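Local atomic coordinates of eukaryotic translation initiation factor 2A (PDB entry 3WJ9), a protein that probably directs methionyl-tRNAi to 40S ribosomal subunits in a codon-dependent manner during early protein synthesis on a small number of mRNAs. Residues 7-11 against 12-16; 186-189 against 190-193. All coordinates share one frame; numbering follows the deposited sequence.

Contact 1 (7-11 against 12-16); sequences FAYRS and SKSIG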
loop_
_atom_site.group_PDB
_atom_site.type_symbol
_atom_site.label_atom_id
_atom_site.label_comp_id
_atom_site.label_asym_id
_atom_site.label_seq_id
_atom_site.Cartn_x
_atom_site.Cartn_y
_atom_site.Cartn_z
ATOM N N PHE A 7 -4.279 17.349 0.391
ATOM C CA PHE A 7 -4.104 16.187 1.251
ATOM C C PHE A 7 -5.325 16.052 2.154
ATOM O O PHE A 7 -6.120 16.983 2.270
ATOM C CB PHE A 7 -2.824 16.302 2.081
ATOM C CG PHE A 7 -2.820 17.463 3.039
ATOM C CD1 PHE A 7 -2.320 18.693 2.649
ATOM C CD2 PHE A 7 -3.299 17.318 4.331
ATOM C CE1 PHE A 7 -2.308 19.763 3.524
ATOM C CE2 PHE A 7 -3.291 18.384 5.211
ATOM C CZ PHE A 7 -2.793 19.609 4.806
ATOM N N ALA A 8 -5.477 14.894 2.785
ATOM C CA ALA A 8 -6.578 14.676 3.715
ATOM C C ALA A 8 -6.055 14.534 5.134
ATOM O O ALA A 8 -4.890 14.206 5.340
ATOM C CB ALA A 8 -7.372 13.444 3.321
ATOM N N TYR A 9 -6.918 14.786 6.111
ATOM C CA TYR A 9 -6.550 14.596 7.507
ATOM C C TYR A 9 -7.739 14.078 8.300
ATOM O O TYR A 9 -8.888 14.387 7.989
ATOM C CB TYR A 9 -6.035 15.900 8.125
ATOM C CG TYR A 9 -7.113 16.927 8.400
ATOM C CD1 TYR A 9 -7.500 17.832 7.423
ATOM C CD2 TYR A 9 -7.738 16.995 9.641
ATOM C CE1 TYR A 9 -8.483 18.771 7.669
ATOM C CE2 TYR A 9 -8.723 17.930 9.895
ATOM C CZ TYR A 9 -9.091 18.817 8.906
ATOM O OH TYR A 9 -10.070 19.750 9.156
ATOM N N ARG A 10 -7.454 13.286 9.326
ATOM C CA ARG A 10 -8.486 12.830 10.241
ATOM C C ARG A 10 -7.938 12.770 11.656
ATOM O O ARG A 10 -7.124 11.909 11.982
ATOM C CB ARG A 10 -9.027 11.463 9.824
ATOM C CG ARG A 10 -10.154 10.961 10.712
ATOM C CD ARG A 10 -10.626 9.583 10.286
ATOM N NE ARG A 10 -9.580 8.576 10.428
ATOM C CZ ARG A 10 -9.367 7.872 11.535
ATOM N NH1 ARG A 10 -10.135 8.059 12.599
ATOM N NH2 ARG A 10 -8.393 6.976 11.575
ATOM N N SER A 11 -8.375 13.701 12.493
ATOM C CA SER A 11 -7.982 13.702 13.892
ATOM C C SER A 11 -9.151 13.231 14.742
ATOM O O SER A 11 -10.268 13.087 14.244
ATOM C CB SER A 11 -7.520 15.094 14.327
ATOM O OG SER A 11 -8.569 16.039 14.214
ATOM N N SER A 12 -8.895 12.995 16.025
ATOM C CA SER A 12 -9.944 12.594 16.957
ATOM C C SER A 12 -11.034 13.649 17.044
ATOM O O SER A 12 -12.145 13.384 17.500
ATOM C CB SER A 12 -9.357 12.340 18.347
ATOM O OG SER A 12 -8.811 13.529 18.890
ATOM N N LYS A 13 -10.700 14.849 16.587
ATOM C CA LYS A 13 -11.565 16.004 16.726
ATOM C C LYS A 13 -12.292 16.352 15.433
ATOM O O LYS A 13 -13.445 16.782 15.459
ATOM C CB LYS A 13 -10.730 17.185 17.217
ATOM C CG LYS A 13 -10.966 18.505 16.524
ATOM C CD LYS A 13 -10.465 19.597 17.435
ATOM C CE LYS A 13 -10.532 20.967 16.820
ATOM N NZ LYS A 13 -9.626 21.834 17.611
ATOM N N SER A 14 -11.626 16.149 14.302
ATOM C CA SER A 14 -12.200 16.544 13.022
ATOM C C SER A 14 -11.692 15.698 11.863
ATOM O O SER A 14 -10.851 14.815 12.038
ATOM C CB SER A 14 -11.902 18.021 12.751
ATOM O OG SER A 14 -12.436 18.432 11.505
ATOM N N ILE A 15 -12.222 15.977 10.677
ATOM C CA ILE A 15 -11.782 15.318 9.458
ATOM C C ILE A 15 -12.080 16.205 8.254
ATOM O O ILE A 15 -13.173 16.758 8.131
ATOM C CB ILE A 15 -12.454 13.938 9.278
ATOM C CG1 ILE A 15 -12.051 13.327 7.936
ATOM C CG2 ILE A 15 -13.971 14.049 9.400
ATOM C CD1 ILE A 15 -12.673 11.988 7.670
ATOM N N GLY A 16 -11.099 16.356 7.374
ATOM C CA GLY A 16 -11.278 17.209 6.218
ATOM C C GLY A 16 -10.234 17.058 5.134
ATOM O O GLY A 16 -9.218 16.385 5.307
#
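Y9 pairs with G16, and R10 with I15, in a tight antiparallel beta hairpin at the N-terminal end of the propeller chain. The hairpin shares its sheet with strand 401-406, whose Y402 and Q403 bond to the backbone of R10. In this N-terminal propeller portion of the longer factor, the first strands and strand 401-406 thus share one sheet, consistent with a Velcro-like closure of the ring. Y9 N donates to G16 O (2.9 Å) almost in line with the carbonyl, and G16 N returns a bond to Y9 O (3.0 Å). With chi1 at 73°, CG of Y9 lies between the backbone N and carbonyl carbon, and the ring reaches across to the neighbouring strand. There G16 N sits 3.5 Å above one ring face, toward its rim. On the other side, R10 CB touches I15 CG1 at 4.0 Å, and the arginine methylenes continue obliquely past the isoleucine. The guanidinium group is bonded to Q403, while I15 also packs on F49 and Y51 of strand 48-53. At the turn, S11 N bonds to S14 O at 2.8 Å. S11 OG accepts S14 N over 3.1 Å, with an N-H...O angle of 146°, and takes a weaker bond from K13 N. One hydroxyl oxygen therefore gathers two backbone N-H groups of the bend. This chemistry implies a division of labour: backbone bonds set the register, the serine ties down the turn, and Y9 lies on one face of the hairpin with the R10-I15 pair on the other.

Contact 2 (186-189 against 190-193); sequences PEKK and GAPA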
loop_
_atom_site.group_PDB
_atom_site.type_symbol
_atom_site.label_atom_id
_atom_site.label_comp_id
_atom_site.label_asym_id
_atom_site.label_seq_id
_atom_site.Cartn_x
_atom_site.Cartn_y
_atom_site.Cartn_z
ATOM N N PRO A 186 3.157 -22.673 1.757
ATOM C CA PRO A 186 3.897 -22.745 3.021
ATOM C C PRO A 186 4.518 -24.120 3.251
ATOM O O PRO A 186 4.052 -25.107 2.684
ATOM C CB PRO A 186 2.823 -22.447 4.067
ATOM C CG PRO A 186 1.575 -22.970 3.457
ATOM C CD PRO A 186 1.701 -22.729 1.972
ATOM N N GLU A 187 5.558 -24.171 4.081
ATOM C CA GLU A 187 6.303 -25.402 4.337
ATOM C C GLU A 187 5.469 -26.466 5.041
ATOM O O GLU A 187 4.806 -26.188 6.039
ATOM C CB GLU A 187 7.550 -25.100 5.174
ATOM C CG GLU A 187 8.261 -26.340 5.701
ATOM C CD GLU A 187 9.088 -26.062 6.942
ATOM O OE1 GLU A 187 10.277 -25.704 6.806
ATOM O OE2 GLU A 187 8.543 -26.198 8.057
ATOM N N LYS A 188 5.515 -27.688 4.523
ATOM C CA LYS A 188 4.869 -28.817 5.183
ATOM C C LYS A 188 5.864 -29.949 5.419
ATOM O O LYS A 188 7.062 -29.789 5.196
ATOM C CB LYS A 188 3.676 -29.316 4.364
ATOM C CG LYS A 188 4.040 -30.033 3.076
ATOM C CD LYS A 188 2.816 -30.704 2.473
ATOM C CE LYS A 188 3.128 -31.354 1.137
ATOM N NZ LYS A 188 2.418 -32.655 0.986
ATOM N N LYS A 189 5.362 -31.090 5.877
ATOM C CA LYS A 189 6.208 -32.243 6.156
ATOM C C LYS A 189 6.798 -32.835 4.880
ATOM O O LYS A 189 6.087 -33.058 3.900
ATOM C CB LYS A 189 5.413 -33.310 6.909
ATOM C CG LYS A 189 6.214 -34.543 7.294
ATOM C CD LYS A 189 5.338 -35.541 8.034
ATOM C CE LYS A 189 6.052 -36.863 8.260
ATOM N NZ LYS A 189 7.246 -36.712 9.135
ATOM N N GLY A 190 8.105 -33.080 4.898
ATOM C CA GLY A 190 8.790 -33.688 3.773
ATOM C C GLY A 190 8.826 -32.815 2.534
ATOM O O GLY A 190 9.124 -33.291 1.440
ATOM N N ALA A 191 8.525 -31.533 2.704
ATOM C CA ALA A 191 8.497 -30.608 1.579
ATOM C C ALA A 191 8.795 -29.183 2.023
ATOM O O ALA A 191 8.321 -28.736 3.064
ATOM C CB ALA A 191 7.150 -30.672 0.876
ATOM N N PRO A 192 9.591 -28.464 1.227
ATOM C CA PRO A 192 9.901 -27.067 1.517
ATOM C C PRO A 192 8.819 -26.148 0.965
ATOM O O PRO A 192 7.901 -26.625 0.296
ATOM C CB PRO A 192 11.238 -26.848 0.799
ATOM C CG PRO A 192 11.466 -28.086 -0.058
ATOM C CD PRO A 192 10.222 -28.904 -0.025
ATOM N N ALA A 193 8.916 -24.855 1.246
ATOM C CA ALA A 193 7.961 -23.902 0.702
ATOM C C ALA A 193 8.227 -23.689 -0.781
ATOM O O ALA A 193 9.304 -24.014 -1.275
ATOM C CB ALA A 193 8.032 -22.590 1.450
#
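K188 leans its aliphatic chain against A191 across a surface loop. From CB the chain turns with chi1 at 71°, between the backbone N and the carbonyl carbon, which brings CG to 3.9 Å from A191 CB. CD passes by at a slightly greater distance, and CE returns to 4.1 Å from A191 CB. NZ, beyond CE, lies farther from the alanine methyl and meets nothing of 190-193. The two residues are the ends of a type II beta turn, with K189 and G190 at its corners; the positive phi of G190, 67°, is the backbone shape that glycine adopts readily. The turn forms the tip of the connection between strands 180-185 and 193-199, the two inner strands of one four-stranded propeller blade. Its backbone pairing is slack: the bonds from A191 N to K188 O (3.4 Å) and from K188 N to A191 O (3.3 Å) are both weak. Farther down the loop, E187 CG comes within 3.6 Å of A191 O. Where the loop rejoins the blade, A193 CB lies 3.9 Å from E187 N, and the A193 backbone is bonded to F212 of the adjacent strand.

In the fold
The comparison illustrates how one kind of connection, a chain reversal between antiparallel strands, changes character with its place in a propeller. Contact 1 is partly buried and belongs to the blade where the construct's first strands meet strand 401-406; contact 2 is a surface loop on another blade. The two share no strand or loop, lie on opposite sides of the chain's centre, and have centres about 46 Å apart. In 7-16, firm backbone bonds combine with a serine hydroxyl and side chains packed toward neighbouring strands. In 186-193, the reversal has two weak backbone bonds and a few side-chain touches, with lysines and a glutamate exposed, while A193 is bonded to the adjacent strand.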